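PDB 4ND2: lactate dehydrogenase, adjacent gene encodes predicted malate dehydrogenase from Cryptosporidium parvum, which probably catalyses the NAD-dependent interconversion of (S)-lactate and pyruvate, and is captured here with pyruvate and an NAD analogue bound. Local coordinates for residues Y21-N27 with S51-S57; I78-I82 with G96-L101; R85-R90 with W220-D225. Numbering follows the deposited sequence.

Contact 1. Residues Y21-N27 with S51-S57; sequences YIVGKDN and SMVMFGS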
loop_
_atom_site.group_PDB
_atom_site.type_symbol
_atom_site.label_atom_id
_atom_site.label_comp_id
_atom_site.label_asym_id
_atom_site.label_seq_id
_atom_site.Cartn_x
_atom_site.Cartn_y
_atom_site.Cartn_z
ATOM N N TYR A 21 11.905 8.894 -6.311
ATOM C CA TYR A 21 10.454 9.027 -6.449
ATOM C C TYR A 21 9.723 7.873 -5.764
ATOM O O TYR A 21 8.797 8.085 -4.977
ATOM C CB TYR A 21 10.121 9.042 -7.948
ATOM C CG TYR A 21 8.751 9.527 -8.383
ATOM C CD1 TYR A 21 8.086 10.555 -7.719
ATOM C CD2 TYR A 21 8.158 9.002 -9.531
ATOM C CE1 TYR A 21 6.854 11.010 -8.158
ATOM C CE2 TYR A 21 6.929 9.452 -9.978
ATOM C CZ TYR A 21 6.282 10.459 -9.293
ATOM O OH TYR A 21 5.062 10.908 -9.748
ATOM N N ILE A 22 10.162 6.656 -6.065
ATOM C CA ILE A 22 9.519 5.439 -5.562
ATOM C C ILE A 22 9.822 5.208 -4.083
ATOM O O ILE A 22 8.924 4.853 -3.316
ATOM C CB ILE A 22 9.940 4.206 -6.395
ATOM C CG1 ILE A 22 9.508 4.378 -7.856
ATOM C CG2 ILE A 22 9.365 2.919 -5.807
ATOM C CD1 ILE A 22 8.027 4.606 -8.057
ATOM N N VAL A 23 11.079 5.403 -3.687
ATOM C CA VAL A 23 11.472 5.295 -2.280
ATOM C C VAL A 23 10.635 6.254 -1.437
ATOM O O VAL A 23 10.109 5.872 -0.390
ATOM C CB VAL A 23 12.976 5.597 -2.071
ATOM C CG1 VAL A 23 13.300 5.812 -0.598
ATOM C CG2 VAL A 23 13.836 4.475 -2.641
ATOM N N GLY A 24 10.526 7.498 -1.903
ATOM C CA GLY A 24 9.713 8.510 -1.236
ATOM C C GLY A 24 8.245 8.131 -1.177
ATOM O O GLY A 24 7.622 8.214 -0.120
ATOM N N LYS A 25 7.697 7.706 -2.313
ATOM C CA LYS A 25 6.298 7.278 -2.383
ATOM C C LYS A 25 5.984 6.181 -1.363
ATOM O O LYS A 25 4.965 6.243 -0.680
ATOM C CB LYS A 25 5.954 6.793 -3.793
ATOM C CG LYS A 25 4.522 6.303 -3.953
ATOM C CD LYS A 25 4.248 5.828 -5.370
ATOM C CE LYS A 25 2.770 5.540 -5.588
ATOM N NZ LYS A 25 2.213 4.612 -4.569
ATOM N N ASP A 26 6.862 5.185 -1.264
ATOM C CA ASP A 26 6.663 4.059 -0.341
ATOM C C ASP A 26 7.008 4.399 1.113
ATOM O O ASP A 26 6.764 3.592 2.009
ATOM C CB ASP A 26 7.510 2.855 -0.772
ATOM C CG ASP A 26 7.113 2.304 -2.134
ATOM O OD1 ASP A 26 5.974 2.547 -2.587
ATOM O OD2 ASP A 26 7.948 1.618 -2.754
ATOM N N ASN A 27 7.585 5.581 1.343
ATOM C CA ASN A 27 8.114 5.953 2.656
ATOM C C ASN A 27 9.084 4.892 3.196
ATOM O O ASN A 27 9.094 4.586 4.389
ATOM C CB ASN A 27 6.976 6.220 3.651
ATOM C CG ASN A 27 7.453 6.900 4.930
ATOM O OD1 ASN A 27 8.395 7.694 4.923
ATOM N ND2 ASN A 27 6.798 6.592 6.032
ATOM N N SER A 51 5.605 16.127 -4.123
ATOM C CA SER A 51 4.739 14.960 -4.309
ATOM C C SER A 51 4.512 14.158 -3.024
ATOM O O SER A 51 3.558 13.389 -2.948
ATOM C CB SER A 51 5.307 14.033 -5.396
ATOM O OG SER A 51 6.419 13.282 -4.925
ATOM N N MET A 52 5.377 14.332 -2.025
ATOM C CA MET A 52 5.319 13.510 -0.809
ATOM C C MET A 52 3.988 13.634 -0.071
ATOM O O MET A 52 3.412 12.622 0.344
ATOM C CB MET A 52 6.485 13.830 0.138
ATOM C CG MET A 52 7.854 13.367 -0.346
ATOM S SD MET A 52 8.001 11.583 -0.618
ATOM C CE MET A 52 7.662 11.472 -2.373
ATOM N N VAL A 53 3.492 14.861 0.080
ATOM C CA VAL A 53 2.185 15.080 0.709
ATOM C C VAL A 53 1.053 14.411 -0.083
ATOM O O VAL A 53 0.083 13.932 0.506
ATOM C CB VAL A 53 1.887 16.585 0.929
ATOM C CG1 VAL A 53 1.701 17.317 -0.396
ATOM C CG2 VAL A 53 0.664 16.767 1.820
ATOM N N MET A 54 1.191 14.354 -1.406
ATOM C CA MET A 54 0.184 13.714 -2.258
ATOM C C MET A 54 0.138 12.203 -2.009
ATOM O O MET A 54 -0.935 11.598 -2.019
ATOM C CB MET A 54 0.467 13.977 -3.741
ATOM C CG MET A 54 0.601 15.445 -4.128
ATOM S SD MET A 54 1.143 15.608 -5.839
ATOM C CE MET A 54 1.366 17.384 -5.956
ATOM N N PHE A 55 1.309 11.608 -1.788
ATOM C CA PHE A 55 1.429 10.178 -1.492
ATOM C C PHE A 55 1.221 9.847 -0.013
ATOM O O PHE A 55 1.202 8.672 0.361
ATOM C CB PHE A 55 2.814 9.667 -1.904
ATOM C CG PHE A 55 3.089 9.740 -3.382
ATOM C CD1 PHE A 55 2.169 9.262 -4.309
ATOM C CD2 PHE A 55 4.299 10.238 -3.847
ATOM C CE1 PHE A 55 2.438 9.312 -5.665
ATOM C CE2 PHE A 55 4.573 10.290 -5.203
ATOM C CZ PHE A 55 3.641 9.825 -6.113
ATOM N N GLY A 56 1.092 10.871 0.827
ATOM C CA GLY A 56 0.974 10.682 2.267
ATOM C C GLY A 56 2.254 10.180 2.916
ATOM O O GLY A 56 2.203 9.493 3.936
ATOM N N SER A 57 3.400 10.521 2.327
ATOM C CA SER A 57 4.707 10.105 2.842
ATOM C C SER A 57 5.393 11.263 3.556
ATOM O O SER A 57 5.243 12.410 3.150
ATOM C CB SER A 57 5.595 9.634 1.690
ATOM O OG SER A 57 6.920 9.376 2.124
HETATM O O HOH W 1 3.557 6.790 1.826
#
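F55 is the residue to look at first: its ring fills the space between the C-terminal turns of the two helices, whose short axes pass 9.3 Å apart at 42°. The aliphatic part of K25 lies flat on one face of that ring, with K25 CG 3.8 Å from the centroid of the F55 ring and 11° off its normal, a CH-pi contact. The ring edge meets Y21, where CE1 of Y21 is 3.8 Å from CE2 of F55 in an offset edge-to-face pair with planes at 62°. Beyond F55, the extended K25 carries its ammonium to a salt bridge with D26 of the second subunit. S57 makes the direct polar link. Its hydroxyl donates to G24 O (OG to O, 2.6 Å), a carbonyl that also accepts N27 N in the Schellman ending of helix 14-26. G56, with positive phi, closes the other helix in the same manner and turns the chain so that S57 faces its partner. A side chain at position 24 would run into M52, whose CE sits 3.8 Å from K25 N. In the Rossmann domain these helices connect neighbouring strands, helix 14-26 running from 6-10 to 30-34 and helix 40-55 from 30-34 to 61-64; helix 234-248 packs on I22 and V23 from another direction.

Contact 2. Residues I78-I82 with G96-L101; sequences ITASI and GNARIL. With A3D (3-acetylpyridine adenine dinucleotide), chain C.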
loop_
_atom_site.group_PDB
_atom_site.type_symbol
_atom_site.label_atom_id
_atom_site.label_comp_id
_atom_site.label_asym_id
_atom_site.label_seq_id
_atom_site.Cartn_x
_atom_site.Cartn_y
_atom_site.Cartn_z
ATOM N N ILE A 78 24.311 3.111 -6.718
ATOM C CA ILE A 78 25.200 3.799 -7.657
ATOM C C ILE A 78 24.653 3.735 -9.079
ATOM O O ILE A 78 24.606 2.666 -9.691
ATOM C CB ILE A 78 26.628 3.205 -7.627
ATOM C CG1 ILE A 78 27.153 3.161 -6.189
ATOM C CG2 ILE A 78 27.567 4.020 -8.513
ATOM C CD1 ILE A 78 28.528 2.542 -6.042
ATOM N N THR A 79 24.245 4.892 -9.596
ATOM C CA THR A 79 23.733 5.008 -10.959
ATOM C C THR A 79 24.640 5.864 -11.849
ATOM O O THR A 79 24.385 5.985 -13.045
ATOM C CB THR A 79 22.321 5.633 -10.973
ATOM O OG1 THR A 79 22.412 7.057 -10.834
ATOM C CG2 THR A 79 21.464 5.070 -9.852
ATOM N N ALA A 80 25.694 6.442 -11.272
ATOM C CA ALA A 80 26.540 7.405 -11.979
ATOM C C ALA A 80 27.182 6.781 -13.211
ATOM O O ALA A 80 27.649 5.643 -13.170
ATOM C CB ALA A 80 27.610 7.953 -11.049
ATOM N N SER A 81 27.199 7.538 -14.304
ATOM C CA SER A 81 27.680 7.036 -15.582
ATOM C C SER A 81 28.033 8.173 -16.530
ATOM O O SER A 81 27.457 9.261 -16.447
ATOM C CB SER A 81 26.604 6.161 -16.228
ATOM O OG SER A 81 26.973 5.747 -17.533
ATOM N N ILE A 82 28.974 7.905 -17.434
ATOM C CA ILE A 82 29.284 8.825 -18.529
ATOM C C ILE A 82 28.070 8.918 -19.458
ATOM O O ILE A 82 27.284 7.977 -19.532
ATOM C CB ILE A 82 30.539 8.389 -19.323
ATOM C CG1 ILE A 82 30.313 7.054 -20.051
ATOM C CG2 ILE A 82 31.744 8.298 -18.397
ATOM C CD1 ILE A 82 31.479 6.634 -20.921
ATOM N N GLY A 96 35.306 4.599 -18.875
ATOM C CA GLY A 96 34.807 5.816 -18.244
ATOM C C GLY A 96 34.128 5.572 -16.907
ATOM O O GLY A 96 34.371 6.292 -15.940
ATOM N N ASN A 97 33.280 4.551 -16.838
ATOM C CA ASN A 97 32.532 4.284 -15.608
ATOM C C ASN A 97 33.382 3.677 -14.499
ATOM O O ASN A 97 33.118 3.915 -13.321
ATOM C CB ASN A 97 31.303 3.421 -15.899
ATOM C CG ASN A 97 30.232 4.184 -16.658
ATOM O OD1 ASN A 97 30.316 5.405 -16.815
ATOM N ND2 ASN A 97 29.221 3.473 -17.131
ATOM N N ALA A 98 34.411 2.920 -14.867
ATOM C CA ALA A 98 35.384 2.439 -13.886
ATOM C C ALA A 98 36.016 3.616 -13.141
ATOM O O ALA A 98 36.179 3.573 -11.920
ATOM C CB ALA A 98 36.459 1.611 -14.564
ATOM N N ARG A 99 36.359 4.665 -13.886
ATOM C CA ARG A 99 36.945 5.873 -13.310
ATOM C C ARG A 99 35.964 6.617 -12.402
ATOM O O ARG A 99 36.350 7.111 -11.346
ATOM C CB ARG A 99 37.450 6.801 -14.422
ATOM C CG ARG A 99 38.644 6.252 -15.198
ATOM C CD ARG A 99 39.871 6.101 -14.312
ATOM N NE ARG A 99 40.148 7.344 -13.587
ATOM C CZ ARG A 99 40.719 7.431 -12.384
ATOM N NH1 ARG A 99 41.098 6.345 -11.713
ATOM N NH2 ARG A 99 40.909 8.629 -11.839
ATOM N N ILE A 100 34.700 6.689 -12.804
ATOM C CA ILE A 100 33.670 7.284 -11.951
ATOM C C ILE A 100 33.581 6.531 -10.626
ATOM O O ILE A 100 33.568 7.147 -9.559
ATOM C CB ILE A 100 32.288 7.308 -12.642
ATOM C CG1 ILE A 100 32.288 8.344 -13.767
ATOM C CG2 ILE A 100 31.183 7.630 -11.639
ATOM C CD1 ILE A 100 31.073 8.283 -14.666
ATOM N N LEU A 101 33.539 5.203 -10.699
ATOM C CA LEU A 101 33.401 4.375 -9.497
ATOM C C LEU A 101 34.592 4.476 -8.541
ATOM O O LEU A 101 34.422 4.293 -7.336
ATOM C CB LEU A 101 33.113 2.912 -9.863
ATOM C CG LEU A 101 31.627 2.542 -9.964
ATOM C CD1 LEU A 101 30.835 3.494 -10.851
ATOM C CD2 LEU A 101 31.479 1.114 -10.464
HETATM P PA A3D C . 21.824 9.167 -17.057
HETATM O O1A A3D C . 20.388 9.598 -17.177
HETATM O O2A A3D C . 22.828 9.653 -18.069
HETATM O O5B A3D C . 22.353 9.572 -15.599
HETATM C C5B A3D C . 23.721 9.469 -15.225
HETATM C C4B A3D C . 23.978 10.514 -14.150
HETATM O O4B A3D C . 25.257 10.295 -13.551
HETATM C C3B A3D C . 23.979 11.938 -14.705
HETATM O O3B A3D C . 22.987 12.742 -14.059
HETATM C C2B A3D C . 25.380 12.454 -14.430
HETATM O O2B A3D C . 25.432 13.841 -14.088
HETATM C C1B A3D C . 25.824 11.574 -13.278
HETATM N N9A A3D C . 27.292 11.504 -13.121
HETATM C C8A A3D C . 28.233 11.497 -14.085
HETATM N N7A A3D C . 29.470 11.427 -13.533
HETATM C C5A A3D C . 29.321 11.394 -12.199
HETATM C C6A A3D C . 30.211 11.320 -11.024
HETATM N N6A A3D C . 31.558 11.269 -11.170
HETATM N N1A A3D C . 29.631 11.302 -9.800
HETATM C C2A A3D C . 28.295 11.351 -9.627
HETATM N N3A A3D C . 27.431 11.420 -10.655
HETATM C C4A A3D C . 27.879 11.442 -11.934
HETATM O O3 A3D C . 21.946 7.557 -17.029
HETATM P PN A3D C . 20.803 6.546 -16.494
HETATM O O1N A3D C . 19.786 6.357 -17.584
HETATM O O2N A3D C . 20.349 6.964 -15.122
HETATM O O5D A3D C . 21.656 5.194 -16.333
HETATM C C5D A3D C . 22.682 5.137 -15.348
HETATM C C4D A3D C . 23.535 3.883 -15.496
HETATM O O4D A3D C . 22.744 2.719 -15.229
HETATM C C3D A3D C . 24.117 3.699 -16.895
HETATM O O3D A3D C . 25.480 3.285 -16.801
HETATM C C2D A3D C . 23.294 2.586 -17.501
HETATM O O2D A3D C . 24.000 1.809 -18.473
HETATM C C1D A3D C . 22.971 1.764 -16.266
HETATM N N1N A3D C . 21.822 0.874 -16.428
HETATM C C2N A3D C . 21.950 -0.399 -16.026
HETATM C C3N A3D C . 20.898 -1.294 -16.152
HETATM C C7N A3D C . 21.040 -2.716 -15.701
HETATM O O7N A3D C . 20.112 -3.474 -15.897
HETATM C C8N A3D C . 22.289 -3.177 -15.014
HETATM C C4N A3D C . 19.700 -0.855 -16.700
HETATM C C5N A3D C . 19.588 0.466 -17.105
HETATM C C6N A3D C . 20.674 1.318 -16.959
#
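N97 holds the loop to the helix with both ends of its amide. OD1 of N97 accepts the backbone N of I82 at 2.9 Å and nearly straight, while ND2 of N97 donates to OG of S81 at 3.2 Å; the same ND2 also reaches the carbonyl of N122. One side chain thus fixes two successive residues of a stretch that has no regular structure beyond the end of its strand. S81 in turn faces the cofactor analogue: its OG is 3.0 Å from the ribose hydroxyl O3D of A3D, and its amide N makes a weak bond to O4B of the other ribose, 3.5 Å away. Packing spreads out from there. I100 points at the loop, with CD1 3.5 Å from I82 N and CG2 3.6 Å from A80 CB. CG2 of I82 lies over the backbone of G96, 3.9 Å from its C, a spot where any side chain would clash. Deeper in, I78 CG2 and L101 CD1 meet at 4.1 Å, and M127 of helix 124-135 backs L101. The methyls of A80 and I100 sit under the same face of the adenine, A80 CB 3.5 Å from N3A and I100 CG2 3.7 Å from N6A. This is the dinucleotide crevice of a Rossmann fold: the chain leaves the C-terminal end of parallel strand 75-78, passes beneath the cofactor beside the glycine-rich turn at G11, and is pinned to helix 94-111.

Contact 3. Residues R85-R90 with W220-D225; sequences RPKDDR and WKEVAD. With PYR (pyruvic acid), chain D.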
loop_
_atom_site.group_PDB
_atom_site.type_symbol
_atom_site.label_atom_id
_atom_site.label_comp_id
_atom_site.label_asym_id
_atom_site.label_seq_id
_atom_site.Cartn_x
_atom_site.Cartn_y
_atom_site.Cartn_z
ATOM N N ARG A 85 23.893 6.413 -24.376
ATOM C CA ARG A 85 23.594 4.982 -24.308
ATOM C C ARG A 85 24.660 4.170 -25.044
ATOM O O ARG A 85 25.321 4.687 -25.947
ATOM C CB ARG A 85 22.215 4.675 -24.908
ATOM C CG ARG A 85 22.018 5.129 -26.351
ATOM C CD ARG A 85 20.921 4.343 -27.055
ATOM N NE ARG A 85 21.340 2.972 -27.354
ATOM C CZ ARG A 85 20.674 2.118 -28.132
ATOM N NH1 ARG A 85 19.530 2.469 -28.715
ATOM N NH2 ARG A 85 21.159 0.896 -28.329
ATOM N N PRO A 86 24.828 2.904 -24.667
ATOM C CA PRO A 86 25.662 2.005 -25.457
ATOM C C PRO A 86 25.021 1.730 -26.813
ATOM O O PRO A 86 23.801 1.587 -26.897
ATOM C CB PRO A 86 25.702 0.726 -24.619
ATOM C CG PRO A 86 25.479 1.177 -23.222
ATOM C CD PRO A 86 24.587 2.379 -23.309
ATOM N N LYS A 87 25.837 1.677 -27.862
ATOM C CA LYS A 87 25.344 1.376 -29.204
ATOM C C LYS A 87 24.989 -0.107 -29.314
ATOM O O LYS A 87 23.833 -0.457 -29.552
ATOM C CB LYS A 87 26.393 1.757 -30.259
ATOM C CG LYS A 87 25.934 1.575 -31.699
ATOM C CD LYS A 87 27.072 1.804 -32.682
ATOM C CE LYS A 87 26.678 1.388 -34.090
ATOM N NZ LYS A 87 27.824 1.483 -35.036
ATOM N N ASP A 88 25.990 -0.966 -29.124
ATOM C CA ASP A 88 25.837 -2.411 -29.327
ATOM C C ASP A 88 26.040 -3.246 -28.061
ATOM O O ASP A 88 25.418 -4.296 -27.917
ATOM C CB ASP A 88 26.816 -2.893 -30.403
ATOM C CG ASP A 88 26.597 -2.213 -31.744
ATOM O OD1 ASP A 88 25.427 -2.033 -32.145
ATOM O OD2 ASP A 88 27.600 -1.864 -32.403
ATOM N N ASP A 89 26.916 -2.794 -27.161
ATOM C CA ASP A 89 27.258 -3.559 -25.961
ATOM C C ASP A 89 27.429 -2.648 -24.746
ATOM O O ASP A 89 28.014 -1.568 -24.847
ATOM C CB ASP A 89 28.547 -4.355 -26.194
ATOM C CG ASP A 89 28.746 -5.469 -25.171
ATOM O OD1 ASP A 89 29.018 -5.173 -23.987
ATOM O OD2 ASP A 89 28.642 -6.653 -25.558
ATOM N N ARG A 90 26.943 -3.116 -23.597
ATOM C CA ARG A 90 27.059 -2.387 -22.332
ATOM C C ARG A 90 28.516 -2.105 -21.947
ATOM O O ARG A 90 28.790 -1.165 -21.201
ATOM C CB ARG A 90 26.402 -3.180 -21.196
ATOM C CG ARG A 90 24.899 -3.395 -21.313
ATOM C CD ARG A 90 24.468 -4.462 -20.315
ATOM N NE ARG A 90 23.033 -4.750 -20.313
ATOM C CZ ARG A 90 22.423 -5.662 -21.075
ATOM N NH1 ARG A 90 23.098 -6.388 -21.964
ATOM N NH2 ARG A 90 21.113 -5.841 -20.957
ATOM N N TRP A 220 17.030 -5.183 -23.545
ATOM C CA TRP A 220 17.589 -3.847 -23.312
ATOM C C TRP A 220 17.611 -2.995 -24.589
ATOM O O TRP A 220 17.335 -1.795 -24.536
ATOM C CB TRP A 220 18.983 -3.927 -22.671
ATOM C CG TRP A 220 20.125 -4.199 -23.611
ATOM C CD1 TRP A 220 20.527 -5.412 -24.091
ATOM C CD2 TRP A 220 21.028 -3.230 -24.158
ATOM N NE1 TRP A 220 21.620 -5.258 -24.911
ATOM C CE2 TRP A 220 21.948 -3.928 -24.970
ATOM C CE3 TRP A 220 21.146 -1.839 -24.046
ATOM C CZ2 TRP A 220 22.972 -3.284 -25.669
ATOM C CZ3 TRP A 220 22.168 -1.196 -24.743
ATOM C CH2 TRP A 220 23.066 -1.922 -25.543
ATOM N N LYS A 221 17.908 -3.625 -25.725
ATOM C CA LYS A 221 17.952 -2.932 -27.015
ATOM C C LYS A 221 16.559 -2.579 -27.519
ATOM O O LYS A 221 16.367 -1.524 -28.120
ATOM C CB LYS A 221 18.671 -3.782 -28.068
ATOM C CG LYS A 221 20.112 -4.096 -27.720
ATOM C CD LYS A 221 20.865 -4.719 -28.886
ATOM C CE LYS A 221 22.323 -4.956 -28.519
ATOM N NZ LYS A 221 23.061 -5.724 -29.559
ATOM N N GLU A 222 15.591 -3.462 -27.277
ATOM C CA GLU A 222 14.207 -3.209 -27.672
ATOM C C GLU A 222 13.672 -1.933 -27.019
ATOM O O GLU A 222 13.032 -1.115 -27.675
ATOM C CB GLU A 222 13.304 -4.388 -27.301
ATOM C CG GLU A 222 11.919 -4.299 -27.929
ATOM C CD GLU A 222 10.932 -5.311 -27.379
ATOM O OE1 GLU A 222 9.855 -5.460 -27.988
ATOM O OE2 GLU A 222 11.214 -5.953 -26.344
ATOM N N VAL A 223 13.935 -1.778 -25.727
ATOM C CA VAL A 223 13.533 -0.574 -25.003
ATOM C C VAL A 223 14.355 0.624 -25.492
ATOM O O VAL A 223 13.795 1.661 -25.847
ATOM C CB VAL A 223 13.698 -0.749 -23.477
ATOM C CG1 VAL A 223 13.386 0.550 -22.743
ATOM C CG2 VAL A 223 12.806 -1.879 -22.974
ATOM N N ALA A 224 15.675 0.461 -25.523
ATOM C CA ALA A 224 16.595 1.537 -25.904
ATOM C C ALA A 224 16.327 2.100 -27.301
ATOM O O ALA A 224 16.342 3.317 -27.493
ATOM C CB ALA A 224 18.036 1.055 -25.804
ATOM N N ASP A 225 16.083 1.218 -28.269
ATOM C CA ASP A 225 15.819 1.642 -29.652
ATOM C C ASP A 225 14.506 2.409 -29.798
ATOM O O ASP A 225 14.361 3.225 -30.709
ATOM C CB ASP A 225 15.823 0.438 -30.604
ATOM C CG ASP A 225 17.216 -0.123 -30.837
ATOM O OD1 ASP A 225 18.210 0.511 -30.419
ATOM O OD2 ASP A 225 17.321 -1.207 -31.444
HETATM C C PYR D . 19.210 -3.100 -19.460
HETATM O O PYR D . 18.138 -2.513 -19.736
HETATM O OXT PYR D . 19.236 -4.334 -19.259
HETATM C CA PYR D . 20.461 -2.340 -19.386
HETATM O O3 PYR D . 21.453 -2.855 -18.894
HETATM C CB PYR D . 20.507 -0.940 -19.922
HETATM O O HOH W 2 24.532 -6.417 -26.079
HETATM O O HOH W 3 18.627 -7.353 -22.175
#
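Segment 85-90 starts with a salt bridge: NH1 of R85 meets OD1 of D225 at 2.9 Å, almost perfectly in line. The guanidinium is held for this by NE and NH2, both bonded to P86 O (2.9 and 3.1 Å), and the methyl of A224 lies over one of its faces. P86 comes next and packs its CB on CH2 of W220 at 3.8 Å. K87 points outward, and its amide, like those of D88 and D89, is tied to E92. D88 works through its carbonyl, which passes the edge of the indole (D88 O to W220 CZ2, 3.5 Å) and takes a weak bond from K221 NZ at 3.2 Å; a water bonded to the same oxygen also sits, weakly, on W220 NE1. The D89 carboxylate is hydrogen-bonded to the hydroxyl of S91, just beyond the segment. R90 finishes the walk under the tryptophan, its CZ 3.8 Å from the centroid of the five-membered ring in a cation-pi stack. That leaves the guanidinium edge for the substrate: R90 NE donates to the keto oxygen O3 of pyruvate (2.8 Å) and R90 NH2 to its carboxylate OXT (2.9 Å), while W220 CB touches pyruvate C at 3.3 Å. R153, H177 and N122 complete the polar ring round the ligand. The arrangement is consistent with the closed active-site loop of lactate dehydrogenases. Here that loop, between strand 75-78 and helix 94-111, lies against helix 206-227 beside its kink at W220, and the helix in turn packs through E222 and V223 on L46 and G43 of the second subunit.

How the contacts relate
Contact 1 closes first along the chain, in the half of the Rossmann sheet that carries strands 6-10, 30-34 and 61-64. Contacts 2 and 3 then interleave: 78-82, 85-90, 96-101 and, far later, 220-225. Their first segments follow one another in the same loop after strand 75-78, so one excursion serves the cofactor and then the substrate, bridging to the C-terminal domain. The centres of contacts 2 and 3 are about 17 Å apart; the centre of contact 1 is about 28 and 31 Å from theirs, away from the ligands. Contacts 1 and 3 both border the second subunit, whereas contact 2 touches no other chain.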